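Long-range contacts in endoglucanase (Uncultured bacterium, PDB 3X17), which probably hydrolyses internal beta-1,4-glucosidic bonds of cellulose, as a family 9 glycoside hydrolase with an N-terminal Ig-like domain: residues G48-L53 against E66-G71; A33-A38 against T82-D87; I270-T275 against R309-S314; T275-A280 against A337-W342; G249-G254 against D261-Y266. All coordinates share one frame; numbering follows the deposited sequence.

Interaction 1: residues G48-L53 against E66-G71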
# COMPACT_ATOMS: atom_id res chain seq x y z
N GLY A 48 29.33 -13.58 -25.78
CA GLY A 48 30.33 -12.61 -25.33
C GLY A 48 29.96 -11.18 -25.67
O GLY A 48 30.63 -10.24 -25.24
N TRP A 49 28.89 -11.00 -26.43
CA TRP A 49 28.38 -9.66 -26.65
C TRP A 49 28.07 -8.93 -25.34
O TRP A 49 27.48 -9.50 -24.43
CB TRP A 49 27.15 -9.65 -27.54
CG TRP A 49 26.62 -8.27 -27.75
CD1 TRP A 49 27.27 -7.23 -28.35
CD2 TRP A 49 25.38 -7.75 -27.27
NE1 TRP A 49 26.49 -6.09 -28.30
CE2 TRP A 49 25.33 -6.39 -27.65
CE3 TRP A 49 24.31 -8.30 -26.58
CZ2 TRP A 49 24.24 -5.58 -27.35
CZ3 TRP A 49 23.21 -7.49 -26.30
CH2 TRP A 49 23.20 -6.14 -26.66
N THR A 50 28.47 -7.66 -25.28
CA THR A 50 28.29 -6.87 -24.09
C THR A 50 27.84 -5.45 -24.39
O THR A 50 28.56 -4.67 -25.03
CB THR A 50 29.56 -6.82 -23.24
OG1 THR A 50 30.11 -8.14 -23.15
CG2 THR A 50 29.25 -6.35 -21.87
N PRO A 51 26.64 -5.09 -23.90
CA PRO A 51 26.06 -3.78 -24.11
C PRO A 51 26.78 -2.75 -23.27
O PRO A 51 27.15 -3.04 -22.14
CB PRO A 51 24.63 -3.95 -23.59
CG PRO A 51 24.37 -5.41 -23.70
CD PRO A 51 25.67 -6.06 -23.38
N THR A 52 27.00 -1.56 -23.82
CA THR A 52 27.54 -0.46 -23.01
C THR A 52 26.47 0.57 -22.65
O THR A 52 25.75 1.05 -23.52
CB THR A 52 28.73 0.23 -23.70
OG1 THR A 52 29.82 -0.68 -23.78
CG2 THR A 52 29.17 1.45 -22.93
N LEU A 53 26.39 0.91 -21.37
CA LEU A 53 25.48 1.96 -20.93
C LEU A 53 26.20 3.25 -20.60
O LEU A 53 27.23 3.25 -19.91
CB LEU A 53 24.68 1.50 -19.71
CG LEU A 53 23.69 2.49 -19.08
CD1 LEU A 53 22.41 2.61 -19.92
CD2 LEU A 53 23.33 2.01 -17.69
N GLU A 66 29.76 5.67 -17.63
CA GLU A 66 29.73 4.74 -18.73
C GLU A 66 30.18 3.41 -18.18
O GLU A 66 31.07 3.37 -17.35
CB GLU A 66 30.68 5.21 -19.84
CG GLU A 66 30.64 4.37 -21.10
CD GLU A 66 31.40 5.03 -22.27
OE1 GLU A 66 31.36 6.27 -22.40
OE2 GLU A 66 32.06 4.30 -23.04
N GLY A 67 29.54 2.34 -18.62
CA GLY A 67 29.77 1.03 -18.01
C GLY A 67 29.24 -0.05 -18.91
O GLY A 67 28.25 0.13 -19.62
N THR A 68 29.98 -1.15 -18.96
CA THR A 68 29.57 -2.36 -19.61
C THR A 68 28.46 -3.05 -18.77
O THR A 68 28.54 -3.07 -17.53
CB THR A 68 30.79 -3.31 -19.81
OG1 THR A 68 30.41 -4.43 -20.60
CG2 THR A 68 31.33 -3.82 -18.47
N MET A 69 27.43 -3.56 -19.44
CA MET A 69 26.32 -4.19 -18.73
C MET A 69 26.58 -5.69 -18.52
O MET A 69 26.96 -6.41 -19.45
CB MET A 69 24.99 -3.95 -19.46
CG MET A 69 24.68 -2.47 -19.73
SD MET A 69 22.98 -2.17 -20.28
CE MET A 69 22.06 -2.40 -18.73
N ALA A 70 26.31 -6.17 -17.31
CA ALA A 70 26.33 -7.60 -17.05
C ALA A 70 25.12 -8.30 -17.66
O ALA A 70 24.03 -7.71 -17.77
CB ALA A 70 26.42 -7.87 -15.57
N GLY A 71 25.33 -9.55 -18.07
CA GLY A 71 24.29 -10.36 -18.71
C GLY A 71 24.85 -11.15 -19.88
O GLY A 71 26.02 -11.03 -20.21
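M69 and P51 begin a run of three backbone hydrogen bonds between residues 66-69 and 51-53. M69 N donates to P51 O at 2.8 Å. L53 N donates to G67 O at 2.7 Å. G67 N returns a bond to L53 O at 2.8 Å, and this one is more bent, 143° at the hydrogen. L53 and G67 therefore form an antiparallel hydrogen-bonded pair. T52 and T68 beside them form a non-hydrogen-bonded pair, with their CA atoms 4.4 Å apart. A CA-H...O contact adds to the pairing, with E66 CA 3.1 Å from L53 O.

The apolar contacts gather on M69. Its CG stands anti to the carbonyl carbon (chi1 -54°), and the chain bends further out at chi3. M69 CG meets L53 CB at 4.0 Å. M69 SD lies 4.1 Å from P51 CB and equally near the CB of L53. An alanine here would remove CG and the sulfur, and would probably leave L53 CB without its M69 contact, thin the packing on P51 and open a gap next to L35 and V101. At a separate spot, T52 CG2 touches E66 CG at 3.7 Å, the two side chains crossing at a slant. The carboxylate of E66 bonds through OE1 to Q54 NE2.

The contact belongs to the beta hairpin of strands 52-57 and 63-74 in the Ig-like domain. Strand 82-87 lies on the far side of strand 63-74 and bonds to it through A70 and R85. L53 and M69 also pack on strands 32-37 and 95-101, through residues such as A33, L35 and V101.

Interaction 2: residues A33-A38 against T82-D87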
# COMPACT_ATOMS: atom_id res chain seq x y z
N ALA A 33 19.85 -0.05 -13.81
CA ALA A 33 19.17 0.09 -15.08
C ALA A 33 19.15 -1.26 -15.78
O ALA A 33 20.06 -2.08 -15.62
CB ALA A 33 19.86 1.14 -15.98
N VAL A 34 18.03 -1.56 -16.41
CA VAL A 34 17.82 -2.92 -16.87
C VAL A 34 17.55 -2.81 -18.35
O VAL A 34 16.70 -2.01 -18.77
CB VAL A 34 16.64 -3.60 -16.14
CG1 VAL A 34 16.27 -4.92 -16.80
CG2 VAL A 34 16.98 -3.81 -14.67
N LEU A 35 18.37 -3.52 -19.12
CA LEU A 35 18.19 -3.63 -20.56
C LEU A 35 17.39 -4.90 -20.84
O LEU A 35 17.85 -6.00 -20.57
CB LEU A 35 19.57 -3.73 -21.24
CG LEU A 35 19.49 -3.96 -22.77
CD1 LEU A 35 18.96 -2.70 -23.47
CD2 LEU A 35 20.87 -4.35 -23.34
N ALA A 36 16.17 -4.74 -21.33
CA ALA A 36 15.36 -5.91 -21.63
C ALA A 36 15.27 -6.06 -23.13
O ALA A 36 14.85 -5.14 -23.81
CB ALA A 36 13.97 -5.78 -21.01
N LEU A 37 15.64 -7.24 -23.62
CA LEU A 37 15.51 -7.55 -25.05
C LEU A 37 14.08 -7.92 -25.44
O LEU A 37 13.41 -8.68 -24.74
CB LEU A 37 16.45 -8.69 -25.44
CG LEU A 37 17.94 -8.39 -25.34
CD1 LEU A 37 18.77 -9.62 -25.77
CD2 LEU A 37 18.28 -7.17 -26.19
N ALA A 38 13.70 -7.48 -26.61
CA ALA A 38 12.55 -8.01 -27.32
C ALA A 38 12.29 -9.50 -27.12
O ALA A 38 13.13 -10.33 -27.43
CB ALA A 38 12.76 -7.80 -28.77
N THR A 82 15.02 -11.59 -21.69
CA THR A 82 16.46 -11.56 -21.59
C THR A 82 16.90 -10.20 -21.08
O THR A 82 16.62 -9.18 -21.73
CB THR A 82 17.09 -11.84 -22.97
OG1 THR A 82 16.75 -13.17 -23.37
CG2 THR A 82 18.62 -11.73 -22.90
N LEU A 83 17.55 -10.19 -19.92
CA LEU A 83 18.01 -8.96 -19.29
C LEU A 83 19.53 -8.83 -19.26
O LEU A 83 20.25 -9.78 -18.96
CB LEU A 83 17.45 -8.81 -17.86
CG LEU A 83 15.95 -9.17 -17.72
CD1 LEU A 83 15.48 -9.01 -16.27
CD2 LEU A 83 15.14 -8.25 -18.66
N TYR A 84 20.00 -7.60 -19.47
CA TYR A 84 21.30 -7.17 -18.98
C TYR A 84 21.07 -6.09 -17.95
O TYR A 84 20.03 -5.45 -17.95
CB TYR A 84 22.14 -6.64 -20.14
CG TYR A 84 22.36 -7.66 -21.25
CD1 TYR A 84 21.35 -7.97 -22.15
CD2 TYR A 84 23.59 -8.31 -21.38
CE1 TYR A 84 21.56 -8.90 -23.18
CE2 TYR A 84 23.81 -9.22 -22.43
CZ TYR A 84 22.78 -9.53 -23.30
OH TYR A 84 22.97 -10.48 -24.28
N ARG A 85 22.06 -5.85 -17.09
CA ARG A 85 21.92 -4.84 -16.05
C ARG A 85 23.20 -4.11 -15.71
O ARG A 85 24.30 -4.66 -15.84
CB ARG A 85 21.27 -5.44 -14.79
CG ARG A 85 22.16 -6.35 -13.97
CD ARG A 85 21.52 -6.66 -12.62
NE ARG A 85 20.15 -7.14 -12.80
CZ ARG A 85 19.05 -6.47 -12.45
NH1 ARG A 85 19.12 -5.28 -11.83
NH2 ARG A 85 17.86 -7.01 -12.72
N ALA A 86 23.04 -2.85 -15.32
CA ALA A 86 24.13 -2.06 -14.75
C ALA A 86 23.75 -1.54 -13.37
O ALA A 86 22.56 -1.43 -13.01
CB ALA A 86 24.47 -0.90 -15.65
N ASP A 87 24.76 -1.12 -12.63
CA ASP A 87 24.56 -0.44 -11.37
C ASP A 87 25.41 0.82 -11.41
O ASP A 87 26.63 0.74 -11.38
CB ASP A 87 25.00 -1.35 -10.23
CG ASP A 87 24.85 -0.70 -8.87
OD1 ASP A 87 24.56 0.51 -8.80
OD2 ASP A 87 24.97 -1.43 -7.86
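Y84 and L35 form an antiparallel hydrogen-bonded pair, with side chains that lie side by side and point the same way. Two backbone bonds join them. L35 N donates to Y84 O at 2.8 Å, and Y84 N donates to L35 O at 2.9 Å. The Y84 side chain can be followed outward. CB rests against L35 CB at 4.0 Å. CG stands anti to the carbonyl carbon (chi1 -59°) and comes near L35 CD2. CD1 is closer to that methyl, at 3.8 Å. CE1 then meets L37 CD1 at 3.9 Å, and this methyl lies at the ring edge, in its plane. OH at the tip packs on W49, whose ring meets that of Y84 edge-to-face.

The other face of the sheet carries V34, A36, L83 and R85. V34 CG1 packs on L83 CD2 at 4.0 Å, and L83 CD2 also reaches A36 CB at 3.6 Å. V34 CG2 lies 3.8 Å from R85 NH1, which bonds to Q32 OE1. An alanine in place of V34 would probably leave L83 CD2 with less cover and the R85 guanidinium freer to shift.

A33 and A86 exchange a further pair of backbone bonds. The N-to-C directions of the two strands are 161° apart, close to antiparallel. They are neighbours in the sheet of the N-terminal Ig-like domain, where L35 and Y84 pack on P51 and M69.

Interaction 3: residues I270-T275 against R309-S314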
# COMPACT_ATOMS: atom_id res chain seq x y z
N ILE A 270 -22.21 -5.86 11.23
CA ILE A 270 -20.93 -5.99 11.91
C ILE A 270 -20.22 -7.30 11.55
O ILE A 270 -20.84 -8.30 11.18
CB ILE A 270 -21.04 -5.89 13.42
CG1 ILE A 270 -21.91 -7.02 13.98
CG2 ILE A 270 -21.60 -4.52 13.84
CD1 ILE A 270 -21.14 -8.10 14.77
N THR A 271 -18.92 -7.32 11.87
CA THR A 271 -18.07 -8.46 11.66
C THR A 271 -17.05 -8.41 12.81
O THR A 271 -16.69 -7.32 13.28
CB THR A 271 -17.37 -8.24 10.33
OG1 THR A 271 -17.96 -9.07 9.31
CG2 THR A 271 -15.92 -8.40 10.42
N THR A 272 -16.64 -9.57 13.32
CA THR A 272 -15.60 -9.63 14.35
C THR A 272 -14.21 -9.29 13.83
O THR A 272 -13.45 -8.66 14.54
CB THR A 272 -15.58 -10.99 15.08
OG1 THR A 272 -15.58 -12.05 14.10
CG2 THR A 272 -16.81 -11.13 15.96
N GLN A 273 -13.85 -9.70 12.60
CA GLN A 273 -12.57 -9.25 12.01
C GLN A 273 -12.45 -7.73 11.92
O GLN A 273 -11.40 -7.16 12.21
CB GLN A 273 -12.25 -9.93 10.66
CG GLN A 273 -13.25 -9.68 9.53
CD GLN A 273 -12.84 -8.56 8.58
OE1 GLN A 273 -11.85 -7.85 8.83
NE2 GLN A 273 -13.61 -8.37 7.51
N ASP A 274 -13.53 -7.06 11.50
CA ASP A 274 -13.54 -5.61 11.45
C ASP A 274 -13.41 -5.05 12.85
O ASP A 274 -12.74 -4.03 13.06
CB ASP A 274 -14.80 -5.07 10.75
CG ASP A 274 -14.79 -5.30 9.24
OD1 ASP A 274 -13.80 -4.90 8.59
OD2 ASP A 274 -15.79 -5.85 8.71
N THR A 275 -14.12 -5.65 13.80
CA THR A 275 -14.10 -5.16 15.17
C THR A 275 -12.65 -5.22 15.73
O THR A 275 -12.13 -4.25 16.31
CB THR A 275 -15.10 -5.97 16.03
OG1 THR A 275 -16.43 -5.82 15.51
CG2 THR A 275 -15.08 -5.51 17.46
N ARG A 309 -13.94 -5.80 24.46
CA ARG A 309 -14.96 -6.36 25.35
C ARG A 309 -15.99 -7.15 24.53
O ARG A 309 -16.33 -8.30 24.84
CB ARG A 309 -15.67 -5.26 26.12
CG ARG A 309 -15.11 -5.02 27.51
CD ARG A 309 -15.58 -3.68 28.07
NE ARG A 309 -14.40 -2.90 28.41
CZ ARG A 309 -14.22 -1.61 28.14
NH1 ARG A 309 -15.21 -0.89 27.64
NH2 ARG A 309 -13.08 -1.03 28.47
N PHE A 310 -16.41 -6.55 23.43
CA PHE A 310 -17.26 -7.27 22.48
C PHE A 310 -16.63 -8.58 22.00
O PHE A 310 -17.29 -9.61 22.00
CB PHE A 310 -17.65 -6.41 21.29
CG PHE A 310 -18.61 -7.09 20.37
CD1 PHE A 310 -19.99 -7.04 20.62
CD2 PHE A 310 -18.15 -7.83 19.29
CE1 PHE A 310 -20.88 -7.73 19.80
CE2 PHE A 310 -19.04 -8.49 18.45
CZ PHE A 310 -20.41 -8.45 18.72
N LEU A 311 -15.39 -8.52 21.51
CA LEU A 311 -14.72 -9.74 21.03
C LEU A 311 -14.57 -10.85 22.08
O LEU A 311 -14.63 -12.02 21.76
CB LEU A 311 -13.34 -9.44 20.44
CG LEU A 311 -13.33 -8.58 19.18
CD1 LEU A 311 -11.97 -7.92 19.04
CD2 LEU A 311 -13.67 -9.47 17.96
N ALA A 312 -14.31 -10.49 23.32
CA ALA A 312 -14.08 -11.50 24.36
C ALA A 312 -15.39 -12.21 24.75
O ALA A 312 -15.36 -13.32 25.27
CB ALA A 312 -13.38 -10.89 25.58
N ALA A 313 -16.52 -11.64 24.33
CA ALA A 313 -17.84 -12.19 24.65
C ALA A 313 -18.47 -12.83 23.43
O ALA A 313 -19.63 -13.20 23.43
CB ALA A 313 -18.78 -11.08 25.17
N SER A 314 -17.73 -12.89 22.34
CA SER A 314 -18.36 -13.24 21.07
C SER A 314 -17.50 -14.23 20.29
O SER A 314 -16.28 -14.12 20.30
CB SER A 314 -18.60 -11.96 20.26
OG SER A 314 -19.03 -12.30 18.96
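T271 O is gripped twice by T275, the residue whose methyl packs on L311 across the contact. T275 OG1 donates to it at 2.7 Å, and T275 N donates at 3.1 Å. The two donors reach T271 O from opposite faces of its carbonyl plane. OG1 stands anti to the carbonyl carbon of T275 (chi1 -61°), and this turn brings it back over the first turn of the helix. It also accepts a bond from V243 N. The hydroxyl is thus held, and CG2 is turned to L311. T275 CG2 lies 3.9 Å from L311 CG, the two side chains sliding past each other in opposite directions.

T272 meets the same leucine. L311 CD2 sits 3.8 Å from T272 CB and 3.5 Å from T272 O. The methyl of T272 lies 3.9 Å from S314 OG and also stands at the edge of the F310 ring, near its plane. T272 OG1 has its partners elsewhere, in D336 OD2 and I317 N. Farther out, I270 and F310 reach toward each other tip to tip, with I270 CD1 at 4.0 Å from F310 CZ.

No hydrogen bond crosses between the two segments. The hydroxyls of T272 and T275 bond within their own segment or outside the contact. The join is van der Waals packing, mostly of methyls and the F310 ring; R340 adds polar bonds from outside.

Interaction 4: residues T275-A280 against A337-W342. With CA (calcium ion), chain E.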
# COMPACT_ATOMS: atom_id res chain seq x y z
N THR A 275 -14.12 -5.65 13.80
CA THR A 275 -14.10 -5.16 15.17
C THR A 275 -12.65 -5.22 15.73
O THR A 275 -12.13 -4.25 16.31
CB THR A 275 -15.10 -5.97 16.03
OG1 THR A 275 -16.43 -5.82 15.51
CG2 THR A 275 -15.08 -5.51 17.46
N ALA A 276 -11.97 -6.33 15.44
CA ALA A 276 -10.60 -6.55 15.93
C ALA A 276 -9.58 -5.67 15.17
O ALA A 276 -8.72 -5.04 15.78
CB ALA A 276 -10.23 -8.05 15.78
N LYS A 277 -9.70 -5.58 13.84
CA LYS A 277 -8.87 -4.64 13.08
C LYS A 277 -9.00 -3.21 13.59
O LYS A 277 -8.00 -2.53 13.79
CB LYS A 277 -9.21 -4.65 11.59
CG LYS A 277 -8.63 -5.82 10.80
CD LYS A 277 -9.25 -5.83 9.40
CE LYS A 277 -8.55 -6.78 8.44
NZ LYS A 277 -9.14 -8.15 8.56
N ALA A 278 -10.21 -2.78 13.92
CA ALA A 278 -10.37 -1.40 14.35
C ALA A 278 -9.79 -1.26 15.74
O ALA A 278 -9.13 -0.27 16.04
CB ALA A 278 -11.85 -1.01 14.34
N ALA A 279 -9.99 -2.27 16.59
CA ALA A 279 -9.32 -2.30 17.89
C ALA A 279 -7.83 -2.11 17.74
O ALA A 279 -7.24 -1.32 18.45
CB ALA A 279 -9.64 -3.62 18.68
N ALA A 280 -7.22 -2.86 16.83
CA ALA A 280 -5.76 -2.83 16.68
C ALA A 280 -5.31 -1.43 16.24
O ALA A 280 -4.41 -0.83 16.83
CB ALA A 280 -5.29 -3.92 15.69
N ALA A 337 -8.92 -14.77 13.58
CA ALA A 337 -7.90 -15.09 14.61
C ALA A 337 -6.63 -14.25 14.44
O ALA A 337 -6.04 -13.79 15.42
CB ALA A 337 -7.55 -16.63 14.61
N ASP A 338 -6.22 -14.03 13.19
CA ASP A 338 -5.08 -13.19 12.93
C ASP A 338 -5.35 -11.73 13.28
O ASP A 338 -4.47 -11.03 13.78
CB ASP A 338 -4.52 -13.36 11.50
CG ASP A 338 -5.57 -13.24 10.43
OD1 ASP A 338 -6.62 -12.61 10.67
OD2 ASP A 338 -5.34 -13.78 9.32
N ASP A 339 -6.58 -11.29 13.01
CA ASP A 339 -7.05 -9.96 13.46
C ASP A 339 -7.14 -9.82 14.98
O ASP A 339 -6.70 -8.81 15.54
CB ASP A 339 -8.39 -9.64 12.79
CG ASP A 339 -8.38 -9.96 11.31
OD1 ASP A 339 -7.86 -9.13 10.54
OD2 ASP A 339 -8.87 -11.03 10.89
N ARG A 340 -7.68 -10.84 15.68
CA ARG A 340 -7.70 -10.79 17.16
C ARG A 340 -6.30 -10.80 17.77
O ARG A 340 -6.02 -10.06 18.71
CB ARG A 340 -8.52 -11.93 17.77
CG ARG A 340 -9.98 -11.94 17.41
CD ARG A 340 -10.68 -13.18 18.00
NE ARG A 340 -12.06 -13.31 17.56
CZ ARG A 340 -13.13 -13.27 18.36
NH1 ARG A 340 -12.99 -13.10 19.66
NH2 ARG A 340 -14.34 -13.39 17.84
N PHE A 341 -5.42 -11.65 17.25
CA PHE A 341 -4.01 -11.63 17.68
C PHE A 341 -3.47 -10.19 17.61
O PHE A 341 -2.95 -9.65 18.61
CB PHE A 341 -3.19 -12.56 16.77
CG PHE A 341 -1.69 -12.43 16.94
CD1 PHE A 341 -1.03 -13.10 17.97
CD2 PHE A 341 -0.94 -11.64 16.08
CE1 PHE A 341 0.35 -13.02 18.11
CE2 PHE A 341 0.45 -11.58 16.19
CZ PHE A 341 1.08 -12.23 17.26
N TRP A 342 -3.64 -9.56 16.45
CA TRP A 342 -3.08 -8.22 16.23
C TRP A 342 -3.67 -7.21 17.21
O TRP A 342 -2.95 -6.43 17.81
CB TRP A 342 -3.33 -7.79 14.79
CG TRP A 342 -2.94 -6.37 14.50
CD1 TRP A 342 -1.83 -5.71 14.93
CD2 TRP A 342 -3.58 -5.50 13.55
NE1 TRP A 342 -1.78 -4.45 14.38
CE2 TRP A 342 -2.84 -4.30 13.52
CE3 TRP A 342 -4.75 -5.60 12.79
CZ2 TRP A 342 -3.26 -3.17 12.80
CZ3 TRP A 342 -5.19 -4.47 12.09
CH2 TRP A 342 -4.43 -3.28 12.08
CA CA E . -8.40 -12.27 9.07
O HOH W 1 -7.31 -14.31 8.15
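K277 and D339 form a buried salt bridge beside a calcium ion. K277 NZ donates to D339 OD1 at 2.6 Å, coming from above the carboxylate plane. The lysine chain runs extended until chi4, where a turn of 87° sets NZ over the oxygen. NZ also bonds to Q273 OE1. The other oxygen, D339 OD2, binds the calcium at 2.2 Å. Both oxygens of D339 thus face a positive charge, which would probably favour its ionised form.

D338 OD1 is a second ligand, 2.4 Å from the calcium, and it receives a weak bond from D339 N. A water binds the ion at 2.5 Å, and D333, D335 and V377 complete the site. R340 has its own partners. Its NE forms a salt bridge with D336, while NH1 and NH2 bond to L311 O and S314 O.

Apolar contacts fill the rest. A276 CB lies 3.9 Å from D339 CB. K277 CG lies at the edge of the W342 ring, in its plane, 3.9 Å from CZ3. A280 CB covers one face of that ring, though the modelled spacing is too short to be sound. W342 NE1 is hydrogen-bonded elsewhere.

The helix axes approach to 7.9 Å and run 24° apart in the same direction. Both helices belong to the (alpha/alpha)6 barrel, joined through intervening helix 294-312, with calcium bound at the start of helix 337-351.

Interaction 5: residues G249-G254 against D261-Y266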
# COMPACT_ATOMS: atom_id res chain seq x y z
N GLY A 249 -23.68 2.10 -1.44
CA GLY A 249 -24.99 2.07 -2.11
C GLY A 249 -25.34 0.64 -2.46
O GLY A 249 -24.47 -0.24 -2.40
N LEU A 250 -26.61 0.40 -2.79
CA LEU A 250 -27.04 -0.90 -3.33
C LEU A 250 -26.51 -1.12 -4.75
O LEU A 250 -26.39 -2.24 -5.20
CB LEU A 250 -28.58 -1.01 -3.31
CG LEU A 250 -29.23 -0.90 -1.92
CD1 LEU A 250 -30.75 -0.87 -2.01
CD2 LEU A 250 -28.78 -2.06 -1.02
N ARG A 251 -26.17 -0.03 -5.42
CA ARG A 251 -25.70 -0.08 -6.81
C ARG A 251 -24.33 0.59 -7.00
O ARG A 251 -23.99 1.56 -6.31
CB ARG A 251 -26.74 0.56 -7.74
CG ARG A 251 -28.08 -0.22 -7.80
CD ARG A 251 -29.18 0.54 -8.55
NE ARG A 251 -29.43 1.88 -7.99
CZ ARG A 251 -30.22 2.13 -6.95
NH1 ARG A 251 -30.85 1.15 -6.30
NH2 ARG A 251 -30.38 3.39 -6.54
N TRP A 252 -23.54 0.04 -7.93
CA TRP A 252 -22.31 0.66 -8.36
C TRP A 252 -22.69 1.92 -9.13
O TRP A 252 -23.44 1.83 -10.09
CB TRP A 252 -21.53 -0.28 -9.28
CG TRP A 252 -21.00 -1.52 -8.60
CD1 TRP A 252 -21.55 -2.76 -8.63
CD2 TRP A 252 -19.78 -1.63 -7.85
NE1 TRP A 252 -20.76 -3.64 -7.93
CE2 TRP A 252 -19.68 -2.97 -7.41
CE3 TRP A 252 -18.77 -0.73 -7.50
CZ2 TRP A 252 -18.60 -3.44 -6.66
CZ3 TRP A 252 -17.69 -1.19 -6.73
CH2 TRP A 252 -17.61 -2.54 -6.34
N PRO A 253 -22.19 3.09 -8.68
CA PRO A 253 -22.29 4.30 -9.46
C PRO A 253 -21.62 4.12 -10.82
O PRO A 253 -20.70 3.31 -10.96
CB PRO A 253 -21.50 5.31 -8.64
CG PRO A 253 -21.37 4.70 -7.26
CD PRO A 253 -21.33 3.25 -7.49
N GLY A 254 -22.06 4.90 -11.80
CA GLY A 254 -21.33 5.01 -13.05
C GLY A 254 -20.07 5.83 -12.87
O GLY A 254 -19.67 6.17 -11.74
N ASP A 261 -23.45 11.01 -6.86
CA ASP A 261 -23.79 9.65 -6.44
C ASP A 261 -24.74 9.76 -5.28
O ASP A 261 -24.33 9.79 -4.12
CB ASP A 261 -22.54 8.84 -6.05
CG ASP A 261 -22.88 7.41 -5.63
OD1 ASP A 261 -23.70 6.77 -6.30
OD2 ASP A 261 -22.30 6.91 -4.63
N VAL A 262 -26.02 9.93 -5.60
CA VAL A 262 -26.96 10.47 -4.64
C VAL A 262 -27.90 9.36 -4.15
O VAL A 262 -28.72 9.56 -3.26
CB VAL A 262 -27.70 11.70 -5.27
CG1 VAL A 262 -29.00 11.30 -5.96
CG2 VAL A 262 -27.87 12.81 -4.26
N GLN A 263 -27.66 8.14 -4.62
CA GLN A 263 -28.36 6.97 -4.09
C GLN A 263 -28.23 6.86 -2.55
O GLN A 263 -27.29 7.37 -1.95
CB GLN A 263 -27.88 5.69 -4.77
CG GLN A 263 -26.42 5.35 -4.48
CD GLN A 263 -26.01 4.00 -5.02
OE1 GLN A 263 -26.73 3.01 -4.85
NE2 GLN A 263 -24.86 3.95 -5.67
N ARG A 264 -29.21 6.22 -1.92
CA ARG A 264 -29.15 6.04 -0.49
C ARG A 264 -27.97 5.11 -0.22
O ARG A 264 -27.69 4.21 -1.03
CB ARG A 264 -30.44 5.40 0.00
CG ARG A 264 -30.40 4.99 1.46
CD ARG A 264 -31.78 4.80 2.01
NE ARG A 264 -32.38 6.09 2.26
CZ ARG A 264 -33.34 6.31 3.16
NH1 ARG A 264 -33.82 5.31 3.88
NH2 ARG A 264 -33.81 7.53 3.32
N ARG A 265 -27.25 5.36 0.87
CA ARG A 265 -26.13 4.49 1.25
C ARG A 265 -26.38 3.82 2.59
O ARG A 265 -26.91 4.44 3.51
CB ARG A 265 -24.81 5.26 1.29
CG ARG A 265 -24.54 6.01 -0.01
CD ARG A 265 -23.16 5.70 -0.56
NE ARG A 265 -22.08 6.25 0.28
CZ ARG A 265 -20.81 6.16 -0.07
NH1 ARG A 265 -20.49 5.54 -1.19
NH2 ARG A 265 -19.86 6.73 0.65
N TYR A 266 -25.95 2.56 2.69
CA TYR A 266 -26.31 1.67 3.78
C TYR A 266 -25.10 1.22 4.56
O TYR A 266 -24.00 1.09 4.02
CB TYR A 266 -27.03 0.42 3.26
CG TYR A 266 -28.39 0.72 2.69
CD1 TYR A 266 -29.51 0.88 3.51
CD2 TYR A 266 -28.55 0.93 1.32
CE1 TYR A 266 -30.76 1.20 2.98
CE2 TYR A 266 -29.78 1.28 0.78
CZ TYR A 266 -30.88 1.39 1.61
OH TYR A 266 -32.08 1.74 1.04
O HOH W 2 -28.52 2.54 -2.86
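The connection between strands 243-249 and 265-271 is tied across its base by Q263 and R251. The amide of Q263 faces the backbone of R251 and makes two bonds with it. R251 N donates to Q263 OE1 at 3.1 Å, in the amide plane and on a lone pair. Q263 NE2 donates to R251 O at 2.6 Å. The second N-H of NE2 goes to D261 OD1 at 3.1 Å, on the syn lone pair. These three bonds fix the rotation of the amide.

A water adds to the network. It accepts from L250 N at 2.9 Å and donates to both Q263 OE1 and R264 O. G249 passes close to Q263, where a CB would clash with the amide carbon. P253 CG packs on D261 OD1 at 3.3 Å. L250 CG rests obliquely on Y266 CE2 at 3.5 Å.

D261 OD2 bonds to H149, a zinc ligand, so D261 belongs to the second shell of that site. R265 packs on C132 and H149, both zinc ligands, and its NE forms a salt bridge with D152. Strand 265-271 lies between strands 243-249 and 154-155, bonding through Y266 to A248 and through R265 to Y154.

In the fold
Interactions 1 and 2 share the sheet of the Ig-like domain. Their centres are 9 Å apart, and A70 O of interaction 1 lies 2.8 Å from R85 N of interaction 2. In sequence, interaction 1 is nested inside interaction 2. The other three contacts lie in the family 9 catalytic region, where interaction 4 is about 44 Å from interaction 2 between centres. Interactions 3 and 4 share T275 and helix 272-288, with centres 9 Å apart. Interaction 4 holds two calcium ligands. Interaction 5, about 28 Å from interaction 3 between centres, adjoins it in sequence and lies by the zinc, about 4 Å from the R265 side chain.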